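Nickel-dependent hydrogenase large subunit (Allochromatium vinosum, PDB 3MYR) catalyses, as the nickel-iron subunit of a heterodimeric [NiFe] hydrogenase, the reversible oxidation of molecular hydrogen. Local coordinates at the interface of chains B and A. Numbering follows the deposited sequence. Chains: chain A, Nickel-dependent hydrogenase large subunit; chain B, Hydrogenase (NiFe) small subunit HydA.

Both contacts belong to the one interface between large subunit (chain A) and iron-sulfur small subunit (chain B), yet share no residue, and the centres of their C-alpha atoms lie about 33 Å apart. Contact 1 sets the loop of B:Trp233 to B:Ala243, which borders the [3Fe-4S] cluster, on the end of helix 203-209 of chain A, with A:Arg238 of helix 236-265 at its flank. Contact 2 joins the loop ahead of helix 50-63 of chain B to the N-terminal segment and 3-10 helix 165-167 of chain A. Two such footholds would resist rocking and probably help to keep the metal centres in register.

Contact 1: the interface of chains B and A. Residues chain B 233-234, 237-240, 242-243; chain A 206-207, 209-211, 216, 238.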
ATOM      1  N   TRP B 233     -19.732  -0.405   1.012  1.00 13.36           N
ATOM      2  CA  TRP B 233     -18.421   0.097   0.726  1.00 14.82           C
ATOM      3  C   TRP B 233     -18.252   0.602  -0.679  1.00 15.36           C
ATOM      4  O   TRP B 233     -18.807   0.027  -1.602  1.00 17.39           O
ATOM      5  CB  TRP B 233     -17.417  -1.043   0.875  1.00 13.36           C
ATOM      6  CG  TRP B 233     -16.996  -1.167   2.284  1.00 13.10           C
ATOM      7  CD1 TRP B 233     -17.687  -1.797   3.362  1.00 13.89           C
ATOM      8  CD2 TRP B 233     -15.786  -0.648   2.796  1.00 14.35           C
ATOM      9  NE1 TRP B 233     -16.884  -1.682   4.530  1.00 16.25           N
ATOM     10  CE2 TRP B 233     -15.690  -1.052   4.168  1.00 12.00           C
ATOM     11  CE3 TRP B 233     -14.650  -0.034   2.171  1.00 14.74           C
ATOM     12  CZ2 TRP B 233     -14.594  -0.668   4.979  1.00 10.37           C
ATOM     13  CZ3 TRP B 233     -13.513   0.313   2.997  1.00 14.65           C
ATOM     14  CH2 TRP B 233     -13.500  -0.032   4.378  1.00 15.63           C
ATOM     15  N   ASN B 234     -17.418   1.621  -0.865  1.00 14.77           N
ATOM     16  CA  ASN B 234     -16.992   2.047  -2.225  1.00 14.63           C
ATOM     17  C   ASN B 234     -18.139   2.539  -3.062  1.00 15.76           C
ATOM     18  O   ASN B 234     -18.419   2.037  -4.169  1.00 15.02           O
ATOM     19  CB  ASN B 234     -16.212   0.916  -2.934  1.00 14.93           C
ATOM     20  CG  ASN B 234     -14.949   0.487  -2.114  1.00 15.41           C
ATOM     21  OD1 ASN B 234     -14.921  -0.577  -1.465  1.00 17.11           O
ATOM     22  ND2 ASN B 234     -13.902   1.338  -2.123  1.00 15.07           N
ATOM     23  N   THR B 237     -21.153  -0.211  -3.413  1.00 18.34           N
ATOM     24  CA  THR B 237     -20.878  -1.324  -4.347  1.00 20.01           C
ATOM     25  C   THR B 237     -21.178  -2.690  -3.668  1.00 19.92           C
ATOM     26  O   THR B 237     -21.831  -3.541  -4.246  1.00 20.64           O
ATOM     27  CB  THR B 237     -19.390  -1.277  -4.836  1.00 18.97           C
ATOM     28  OG1 THR B 237     -19.155  -0.016  -5.515  1.00 22.35           O
ATOM     29  CG2 THR B 237     -19.052  -2.466  -5.765  1.00 17.28           C
ATOM     30  N   SER B 238     -20.590  -2.916  -2.503  1.00 18.56           N
ATOM     31  CA  SER B 238     -20.702  -4.174  -1.842  1.00 17.32           C
ATOM     32  C   SER B 238     -20.256  -4.011  -0.404  1.00 16.25           C
ATOM     33  O   SER B 238     -20.019  -2.926   0.061  1.00 18.32           O
ATOM     34  CB  SER B 238     -19.858  -5.213  -2.556  1.00 19.58           C
ATOM     35  OG  SER B 238     -20.223  -6.537  -2.152  1.00 21.16           O
ATOM     36  N   TRP B 239     -20.213  -5.098   0.318  1.00 15.99           N
ATOM     37  CA  TRP B 239     -19.615  -5.120   1.643  1.00 13.93           C
ATOM     38  C   TRP B 239     -19.198  -6.565   1.984  1.00 13.91           C
ATOM     39  O   TRP B 239     -19.538  -7.492   1.264  1.00 14.97           O
ATOM     40  CB  TRP B 239     -20.538  -4.534   2.695  1.00 12.51           C
ATOM     41  CG  TRP B 239     -21.802  -5.330   2.976  1.00 13.88           C
ATOM     42  CD1 TRP B 239     -22.930  -5.348   2.209  1.00 12.39           C
ATOM     43  CD2 TRP B 239     -22.128  -5.991   4.208  1.00 10.37           C
ATOM     44  NE1 TRP B 239     -23.924  -6.062   2.875  1.00 14.22           N
ATOM     45  CE2 TRP B 239     -23.444  -6.456   4.099  1.00 15.70           C
ATOM     46  CE3 TRP B 239     -21.428  -6.171   5.443  1.00 13.25           C
ATOM     47  CZ2 TRP B 239     -24.095  -7.138   5.143  1.00 14.74           C
ATOM     48  CZ3 TRP B 239     -22.060  -6.854   6.472  1.00 11.43           C
ATOM     49  CH2 TRP B 239     -23.358  -7.369   6.308  1.00 16.76           C
ATOM     50  N   PRO B 240     -18.418  -6.758   3.065  1.00 15.18           N
ATOM     51  CA  PRO B 240     -17.775  -8.072   3.225  1.00 14.31           C
ATOM     52  C   PRO B 240     -18.735  -9.259   3.225  1.00 15.46           C
ATOM     53  O   PRO B 240     -18.513 -10.222   2.492  1.00 16.26           O
ATOM     54  CB  PRO B 240     -17.129  -7.950   4.592  1.00 15.62           C
ATOM     55  CG  PRO B 240     -16.492  -6.496   4.449  1.00 13.25           C
ATOM     56  CD  PRO B 240     -17.758  -5.737   3.897  1.00 13.46           C
ATOM     57  N   GLU B 242     -21.796  -9.326   1.982  1.00 15.35           N
ATOM     58  CA  GLU B 242     -22.441  -9.472   0.680  1.00 17.42           C
ATOM     59  C   GLU B 242     -21.533 -10.185  -0.338  1.00 18.33           C
ATOM     60  O   GLU B 242     -21.982 -10.997  -1.134  1.00 18.26           O
ATOM     61  CB  GLU B 242     -22.861  -8.102   0.132  1.00 16.60           C
ATOM     62  CG  GLU B 242     -23.426  -8.240  -1.258  1.00 20.95           C
ATOM     63  CD  GLU B 242     -23.948  -6.898  -1.856  1.00 27.39           C
ATOM     64  OE1 GLU B 242     -24.002  -6.787  -3.087  1.00 38.66           O
ATOM     65  OE2 GLU B 242     -24.350  -5.980  -1.126  1.00 28.31           O
ATOM     66  N   ALA B 243     -20.244  -9.922  -0.287  1.00 16.72           N
ATOM     67  CA  ALA B 243     -19.292 -10.638  -1.123  1.00 18.83           C
ATOM     68  C   ALA B 243     -18.881 -12.042  -0.649  1.00 19.44           C
ATOM     69  O   ALA B 243     -17.988 -12.619  -1.254  1.00 21.82           O
ATOM     70  CB  ALA B 243     -17.984  -9.759  -1.347  1.00 17.01           C
TER
ATOM     71  N   ALA A 206     -14.168  -4.373  -4.525  1.00 17.48           N
ATOM     72  CA  ALA A 206     -15.313  -4.465  -3.605  1.00 18.98           C
ATOM     73  C   ALA A 206     -16.292  -5.526  -4.115  1.00 18.00           C
ATOM     74  O   ALA A 206     -16.847  -6.302  -3.340  1.00 18.72           O
ATOM     75  CB  ALA A 206     -15.997  -3.092  -3.480  1.00 17.32           C
ATOM     76  N   ILE A 207     -16.414  -5.638  -5.436  1.00 18.02           N
ATOM     77  CA  ILE A 207     -17.298  -6.653  -5.978  1.00 19.80           C
ATOM     78  C   ILE A 207     -16.878  -8.101  -5.587  1.00 20.27           C
ATOM     79  O   ILE A 207     -17.664  -8.843  -5.035  1.00 18.90           O
ATOM     80  CB  ILE A 207     -17.487  -6.498  -7.493  1.00 20.19           C
ATOM     81  CG1 ILE A 207     -18.235  -5.196  -7.787  1.00 16.25           C
ATOM     82  CG2 ILE A 207     -18.239  -7.765  -8.118  1.00 20.16           C
ATOM     83  CD1 ILE A 207     -18.255  -4.830  -9.342  1.00 18.32           C
ATOM     84  N   GLY A 209     -14.256  -8.782  -3.387  1.00 17.66           N
ATOM     85  CA  GLY A 209     -13.595  -8.917  -2.113  1.00 17.08           C
ATOM     86  C   GLY A 209     -14.346  -8.206  -1.014  1.00 18.13           C
ATOM     87  O   GLY A 209     -13.855  -8.173   0.105  1.00 16.82           O
ATOM     88  N   GLY A 210     -15.477  -7.537  -1.353  1.00 17.18           N
ATOM     89  CA  GLY A 210     -16.311  -6.921  -0.309  1.00 16.40           C
ATOM     90  C   GLY A 210     -15.947  -5.470  -0.003  1.00 17.80           C
ATOM     91  O   GLY A 210     -16.806  -4.701   0.372  1.00 17.44           O
ATOM     92  N   LYS A 211     -14.672  -5.081  -0.201  1.00 17.58           N
ATOM     93  CA  LYS A 211     -14.268  -3.737   0.197  1.00 16.15           C
ATOM     94  C   LYS A 211     -12.921  -3.432  -0.334  1.00 15.97           C
ATOM     95  O   LYS A 211     -12.145  -4.333  -0.590  1.00 17.53           O
ATOM     96  CB  LYS A 211     -14.246  -3.585   1.729  1.00 15.05           C
ATOM     97  CG  LYS A 211     -13.428  -4.649   2.381  1.00 15.95           C
ATOM     98  CD  LYS A 211     -13.562  -4.609   3.883  1.00 19.59           C
ATOM     99  CE  LYS A 211     -12.562  -3.573   4.425  1.00 22.80           C
ATOM    100  NZ  LYS A 211     -11.970  -3.935   5.684  1.00 28.04           N
ATOM    101  N   ASN A 216     -11.389  -9.242   1.245  1.00 16.89           N
ATOM    102  CA  ASN A 216     -11.290 -10.572   1.919  1.00 18.00           C
ATOM    103  C   ASN A 216     -10.765 -11.690   1.020  1.00 18.72           C
ATOM    104  O   ASN A 216     -11.004 -11.683  -0.197  1.00 17.68           O
ATOM    105  CB  ASN A 216     -12.677 -10.943   2.521  1.00 17.13           C
ATOM    106  CG  ASN A 216     -13.119  -9.885   3.557  1.00 21.70           C
ATOM    107  OD1 ASN A 216     -14.052  -9.120   3.314  1.00 22.88           O
ATOM    108  ND2 ASN A 216     -12.344  -9.743   4.613  1.00 14.63           N
ATOM    109  N   ARG A 238     -23.760  -8.565 -11.729  1.00 22.62           N
ATOM    110  CA  ARG A 238     -22.430  -8.207 -11.144  1.00 22.71           C
ATOM    111  C   ARG A 238     -21.289  -8.342 -12.177  1.00 23.47           C
ATOM    112  O   ARG A 238     -20.338  -7.536 -12.221  1.00 21.85           O
ATOM    113  CB  ARG A 238     -22.108  -9.046  -9.916  1.00 20.56           C
ATOM    114  CG  ARG A 238     -23.158  -8.942  -8.784  1.00 26.86           C
ATOM    115  CD  ARG A 238     -23.099  -7.497  -8.327  1.00 34.46           C
ATOM    116  NE  ARG A 238     -22.518  -7.320  -7.032  1.00 37.13           N
ATOM    117  CZ  ARG A 238     -22.207  -6.150  -6.453  1.00 37.75           C
ATOM    118  NH1 ARG A 238     -22.294  -4.957  -7.057  1.00 28.20           N
ATOM    119  NH2 ARG A 238     -21.737  -6.197  -5.241  1.00 34.77           N
TER
HETATM  120  O   HOH W   1     -20.113  -8.458  -4.221  1.00 15.34           O
HETATM  121  O   HOH W   2     -15.834 -10.231   1.330  1.00 18.89           O
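This is a heterodimer interface, in which a loop of the small subunit lies on a helix end of the large subunit, and it shows how a few charged and flat groups can fix a seam built largely of backbone and small side chains. At one end, A:Arg238, bent at chi2 and chi3, brings its guanidinium tip to the loop. Its NH2 donates 2.8 Å to the carbonyl O of B:Thr237, which lies close to the guanidinium plane although the donor stands above the carbonyl plane; NH1 adds a weak second bond. The same NH2 forms a salt bridge of 3.2 Å with carboxylate OE1 of B:Glu242, whose extended chain crosses obliquely. The arginine's N-H points away from OE1, so that attraction is electrostatic and probably steadies the arginine's charge. Water 1 fills the corner, joining NH2 to the B:Ser238 hydroxyl and to the carbonyl O of A:Ile207, 2.6 Å from the water.

Packing takes over in the middle. CG2 of B:Thr237, anti to the backbone N, meets CG1 of A:Ile207 tightly at 3.5 Å, the two chains crossing at about a right angle. The threonine's OG1 turns back to the carbonyl O of B:Asn234, 2.6 Å away, which fixes its rotation. B:Ala243 sets its methyl against A:Gly210, where a side chain is absent.

At the other end A:Lys211 lies alongside B:Trp233, with CB over one indole face, 3.5 Å from CD2, and CE over the benzo edge near CZ2. CG of A:Lys211 takes the crowded position (chi1 53°), and bends at chi3 and chi4 carry the chain along the ring while CD touches CG of B:Pro240. Water 2 links the proline O to OD1 of A:Asn216.

In the fold, the chain B loop lies over the end of helix 203-209 and the residues after it, and is met at its flank by A:Arg238 from the start of helix 236-265, close to the [3Fe-4S] site.

Contact 2: the interface of chains B and A. Residues chain B 43, 45-49, 53; chain A 9-12, 114, 166, 170-171, 546.
At this loop-to-loop part of the heterodimer interface, backbone and side chains of the large subunit's N-terminal segment, A:Pro9 to A:Arg12, bind backbone carbonyls of the small-subunit loop B:His43 to B:Ser49. The dense part centres on A:Arg12. Its backbone N donates 2.8 Å to the O of B:His43, nearly along the C=O axis. The side chain, bent at chi3 (-62°), then lays its guanidinium edge along the loop: NE reaches the O of B:Gln46, and NH2 meets the O of B:Ala47 at 2.8 Å, almost straight (177° at H) and on a lone pair. CB of A:Leu114 covers the centre of one guanidinium face. An alanine in place of A:Arg12 removes the NE and NH2 bonds, leaving A:Thr11 OG1 to hold the B:Gln46 carbonyl, and would probably place the loop less firmly.

A:Thr11 OG1, in the crowded position (chi1 58°), lies within bonding distance of two carbonyls, so its one hydrogen must be shared or alternate; B:Ala48 O, at 2.8 Å, is nearer than B:Gln46 O. OG1 also pairs with B:Ser49 OG, which accepts from A:Thr11 N at 3.1 Å, and water 5 touches both hydroxyls and B:Ala47 O. From the opposite flank, B:Ala47 N donates to the O of A:Ile166, 2.8 Å away.

The rim is looser. The imidazole of B:His43 merely has CB of A:Pro9 over one face, near the rim, at 3.9 Å from CE1. Water 4 joins A:Tyr171 OH to B:Ser49 O, and water 3 bridges B:Ala48 N and A:Ile166 O. The firm point on this side is the fairly straight bond from B:Ser49 N to A:Tyr171 OH, 2.9 Å.

Together these bonds fasten the N-terminal segment to the loop entering helix 50-63, probably helping to secure the heterodimer.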
ATOM      1  N   HIS B  43       1.915  13.076   5.247  1.00 23.99           N
ATOM      2  CA  HIS B  43       3.124  12.398   4.708  1.00 28.90           C
ATOM      3  C   HIS B  43       2.924  11.800   3.358  1.00 28.18           C
ATOM      4  O   HIS B  43       3.864  11.770   2.564  1.00 28.33           O
ATOM      5  CB  HIS B  43       3.583  11.202   5.577  1.00 28.48           C
ATOM      6  CG  HIS B  43       4.390  11.583   6.775  1.00 35.54           C
ATOM      7  ND1 HIS B  43       5.041  10.644   7.559  1.00 42.07           N
ATOM      8  CD2 HIS B  43       4.624  12.792   7.358  1.00 37.98           C
ATOM      9  CE1 HIS B  43       5.639  11.253   8.577  1.00 37.78           C
ATOM     10  NE2 HIS B  43       5.394  12.556   8.481  1.00 41.74           N
ATOM     11  N   LEU B  45       1.153  12.713   0.885  1.00 23.37           N
ATOM     12  CA  LEU B  45       0.866  13.656  -0.212  1.00 24.26           C
ATOM     13  C   LEU B  45       1.767  14.899  -0.313  1.00 23.03           C
ATOM     14  O   LEU B  45       1.752  15.555  -1.336  1.00 22.13           O
ATOM     15  CB  LEU B  45      -0.585  14.124  -0.165  1.00 22.05           C
ATOM     16  CG  LEU B  45      -1.615  12.984  -0.375  1.00 31.04           C
ATOM     17  CD1 LEU B  45      -2.988  13.565  -0.134  1.00 35.56           C
ATOM     18  CD2 LEU B  45      -1.553  12.416  -1.797  1.00 26.95           C
ATOM     19  N   GLN B  46       2.442  15.218   0.777  1.00 22.47           N
ATOM     20  CA  GLN B  46       3.253  16.458   0.951  1.00 24.17           C
ATOM     21  C   GLN B  46       4.260  16.647  -0.183  1.00 23.37           C
ATOM     22  O   GLN B  46       4.981  15.696  -0.492  1.00 22.75           O
ATOM     23  CB  GLN B  46       4.010  16.354   2.274  1.00 21.34           C
ATOM     24  CG  GLN B  46       4.353  17.733   2.867  1.00 25.19           C
ATOM     25  CD  GLN B  46       3.144  18.371   3.511  1.00 30.84           C
ATOM     26  OE1 GLN B  46       2.198  17.679   3.857  1.00 27.98           O
ATOM     27  NE2 GLN B  46       3.175  19.700   3.698  1.00 27.17           N
ATOM     28  N   ALA B  47       4.264  17.821  -0.850  1.00 23.57           N
ATOM     29  CA  ALA B  47       5.330  18.084  -1.861  1.00 23.94           C
ATOM     30  C   ALA B  47       6.723  17.990  -1.232  1.00 24.24           C
ATOM     31  O   ALA B  47       7.616  17.309  -1.748  1.00 22.93           O
ATOM     32  CB  ALA B  47       5.166  19.409  -2.490  1.00 22.51           C
ATOM     33  N   ALA B  48       6.896  18.700  -0.114  1.00 24.69           N
ATOM     34  CA  ALA B  48       8.181  18.876   0.545  1.00 25.73           C
ATOM     35  C   ALA B  48       8.449  17.654   1.437  1.00 26.71           C
ATOM     36  O   ALA B  48       7.509  17.016   1.932  1.00 25.79           O
ATOM     37  CB  ALA B  48       8.107  20.134   1.411  1.00 24.74           C
ATOM     38  N   SER B  49       9.731  17.338   1.627  1.00 25.58           N
ATOM     39  CA  SER B  49      10.188  16.297   2.535  1.00 25.47           C
ATOM     40  C   SER B  49      10.987  16.919   3.690  1.00 25.54           C
ATOM     41  O   SER B  49      11.299  18.129   3.674  1.00 24.85           O
ATOM     42  CB  SER B  49      11.157  15.396   1.755  1.00 28.11           C
ATOM     43  OG  SER B  49      10.474  14.271   1.140  1.00 29.38           O
ATOM     44  N   ALA B  53       8.890  19.849   5.342  1.00 25.33           N
ATOM     45  CA  ALA B  53       7.628  19.219   5.722  1.00 25.76           C
ATOM     46  C   ALA B  53       7.337  19.439   7.219  1.00 25.55           C
ATOM     47  O   ALA B  53       6.223  19.831   7.567  1.00 26.02           O
ATOM     48  CB  ALA B  53       7.622  17.734   5.380  1.00 22.02           C
TER
ATOM     49  N   PRO A   9      11.120  13.426   7.408  1.00 23.53           N
ATOM     50  CA  PRO A   9      10.599  12.248   6.686  1.00 22.89           C
ATOM     51  C   PRO A   9      10.809  12.375   5.182  1.00 23.97           C
ATOM     52  O   PRO A   9      10.716  13.444   4.625  1.00 24.12           O
ATOM     53  CB  PRO A   9       9.078  12.295   6.956  1.00 23.00           C
ATOM     54  CG  PRO A   9       8.766  13.798   7.248  1.00 22.63           C
ATOM     55  CD  PRO A   9      10.072  14.382   7.827  1.00 20.57           C
ATOM     56  N   ILE A  10      11.026  11.266   4.514  1.00 23.09           N
ATOM     57  CA  ILE A  10      10.731  11.182   3.112  1.00 21.25           C
ATOM     58  C   ILE A  10       9.203  11.190   3.034  1.00 21.67           C
ATOM     59  O   ILE A  10       8.538  10.320   3.596  1.00 22.01           O
ATOM     60  CB  ILE A  10      11.294   9.820   2.539  1.00 21.24           C
ATOM     61  CG1 ILE A  10      12.850   9.794   2.736  1.00 21.75           C
ATOM     62  CG2 ILE A  10      10.981   9.645   0.992  1.00 16.10           C
ATOM     63  CD1 ILE A  10      13.578  10.747   1.755  1.00 25.73           C
ATOM     64  N   THR A  11       8.646  12.101   2.276  1.00 19.45           N
ATOM     65  CA  THR A  11       7.202  12.086   2.058  1.00 21.14           C
ATOM     66  C   THR A  11       6.868  11.536   0.656  1.00 20.20           C
ATOM     67  O   THR A  11       7.750  11.230  -0.136  1.00 20.89           O
ATOM     68  CB  THR A  11       6.640  13.496   2.206  1.00 22.01           C
ATOM     69  OG1 THR A  11       7.301  14.352   1.256  1.00 20.63           O
ATOM     70  CG2 THR A  11       6.937  14.043   3.681  1.00 20.07           C
ATOM     71  N   ARG A  12       5.581  11.422   0.360  1.00 19.50           N
ATOM     72  CA  ARG A  12       5.154  10.831  -0.896  1.00 19.93           C
ATOM     73  C   ARG A  12       5.726   9.452  -1.085  1.00 18.50           C
ATOM     74  O   ARG A  12       6.125   9.076  -2.194  1.00 18.18           O
ATOM     75  CB  ARG A  12       5.439  11.775  -2.074  1.00 17.43           C
ATOM     76  CG  ARG A  12       4.296  12.813  -2.121  1.00 19.50           C
ATOM     77  CD  ARG A  12       4.471  13.820  -3.262  1.00 16.83           C
ATOM     78  NE  ARG A  12       5.707  14.611  -3.128  1.00 21.03           N
ATOM     79  CZ  ARG A  12       6.750  14.585  -3.967  1.00 23.80           C
ATOM     80  NH1 ARG A  12       6.808  13.778  -5.034  1.00 22.74           N
ATOM     81  NH2 ARG A  12       7.755  15.445  -3.790  1.00 25.38           N
ATOM     82  N   LEU A 114       5.142  15.013  -8.525  1.00 20.63           N
ATOM     83  CA  LEU A 114       5.586  16.307  -7.994  1.00 21.89           C
ATOM     84  C   LEU A 114       7.111  16.473  -7.911  1.00 22.94           C
ATOM     85  O   LEU A 114       7.599  17.595  -7.657  1.00 24.20           O
ATOM     86  CB  LEU A 114       4.948  16.670  -6.658  1.00 19.95           C
ATOM     87  CG  LEU A 114       3.409  16.813  -6.701  1.00 22.25           C
ATOM     88  CD1 LEU A 114       2.852  17.222  -5.315  1.00 24.19           C
ATOM     89  CD2 LEU A 114       2.927  17.789  -7.793  1.00 22.48           C
ATOM     90  N   ILE A 166      -0.550  21.030   1.178  1.00 23.70           N
ATOM     91  CA  ILE A 166       0.490  20.052   0.896  1.00 25.63           C
ATOM     92  C   ILE A 166       1.533  20.589  -0.096  1.00 25.62           C
ATOM     93  O   ILE A 166       2.531  19.921  -0.353  1.00 26.41           O
ATOM     94  CB  ILE A 166      -0.119  18.723   0.298  1.00 26.82           C
ATOM     95  CG1 ILE A 166      -0.800  19.016  -1.037  1.00 25.97           C
ATOM     96  CG2 ILE A 166      -1.090  18.064   1.335  1.00 25.10           C
ATOM     97  CD1 ILE A 166      -1.281  17.726  -1.832  1.00 33.21           C
ATOM     98  N   GLY A 170       7.331  23.913  -0.846  1.00 26.13           N
ATOM     99  CA  GLY A 170       7.689  22.957  -1.887  1.00 24.06           C
ATOM    100  C   GLY A 170       8.879  23.541  -2.654  1.00 26.59           C
ATOM    101  O   GLY A 170       9.333  24.682  -2.399  1.00 28.03           O
ATOM    102  N   TYR A 171       9.409  22.760  -3.583  1.00 26.39           N
ATOM    103  CA  TYR A 171      10.671  23.065  -4.180  1.00 26.04           C
ATOM    104  C   TYR A 171      10.455  23.797  -5.491  1.00 24.90           C
ATOM    105  O   TYR A 171      11.331  23.834  -6.338  1.00 25.83           O
ATOM    106  CB  TYR A 171      11.526  21.768  -4.333  1.00 27.65           C
ATOM    107  CG  TYR A 171      11.726  20.997  -3.017  1.00 29.46           C
ATOM    108  CD1 TYR A 171      11.794  21.667  -1.793  1.00 30.36           C
ATOM    109  CD2 TYR A 171      11.765  19.601  -2.999  1.00 28.64           C
ATOM    110  CE1 TYR A 171      11.896  20.942  -0.571  1.00 33.28           C
ATOM    111  CE2 TYR A 171      11.846  18.872  -1.792  1.00 31.30           C
ATOM    112  CZ  TYR A 171      11.905  19.535  -0.593  1.00 31.03           C
ATOM    113  OH  TYR A 171      12.027  18.830   0.584  1.00 29.15           O
ATOM    114  N   LEU A 546      14.803  12.565  -3.928  1.00 23.26           N
ATOM    115  CA  LEU A 546      13.423  12.168  -3.979  1.00 23.40           C
ATOM    116  C   LEU A 546      13.130  11.513  -5.325  1.00 23.58           C
ATOM    117  O   LEU A 546      12.428  10.541  -5.377  1.00 22.38           O
ATOM    118  CB  LEU A 546      12.501  13.383  -3.759  1.00 23.15           C
ATOM    119  CG  LEU A 546      12.628  14.091  -2.388  1.00 27.59           C
ATOM    120  CD1 LEU A 546      11.599  15.233  -2.307  1.00 29.42           C
ATOM    121  CD2 LEU A 546      12.435  13.149  -1.240  1.00 25.76           C
TER
HETATM  122  O   HOH W   3       4.838  20.525   0.817  1.00 25.79           O
HETATM  123  O   HOH W   4      13.384  20.079   2.463  1.00 26.34           O
HETATM  124  O   HOH W   5       8.622  14.712  -0.854  1.00 33.28           O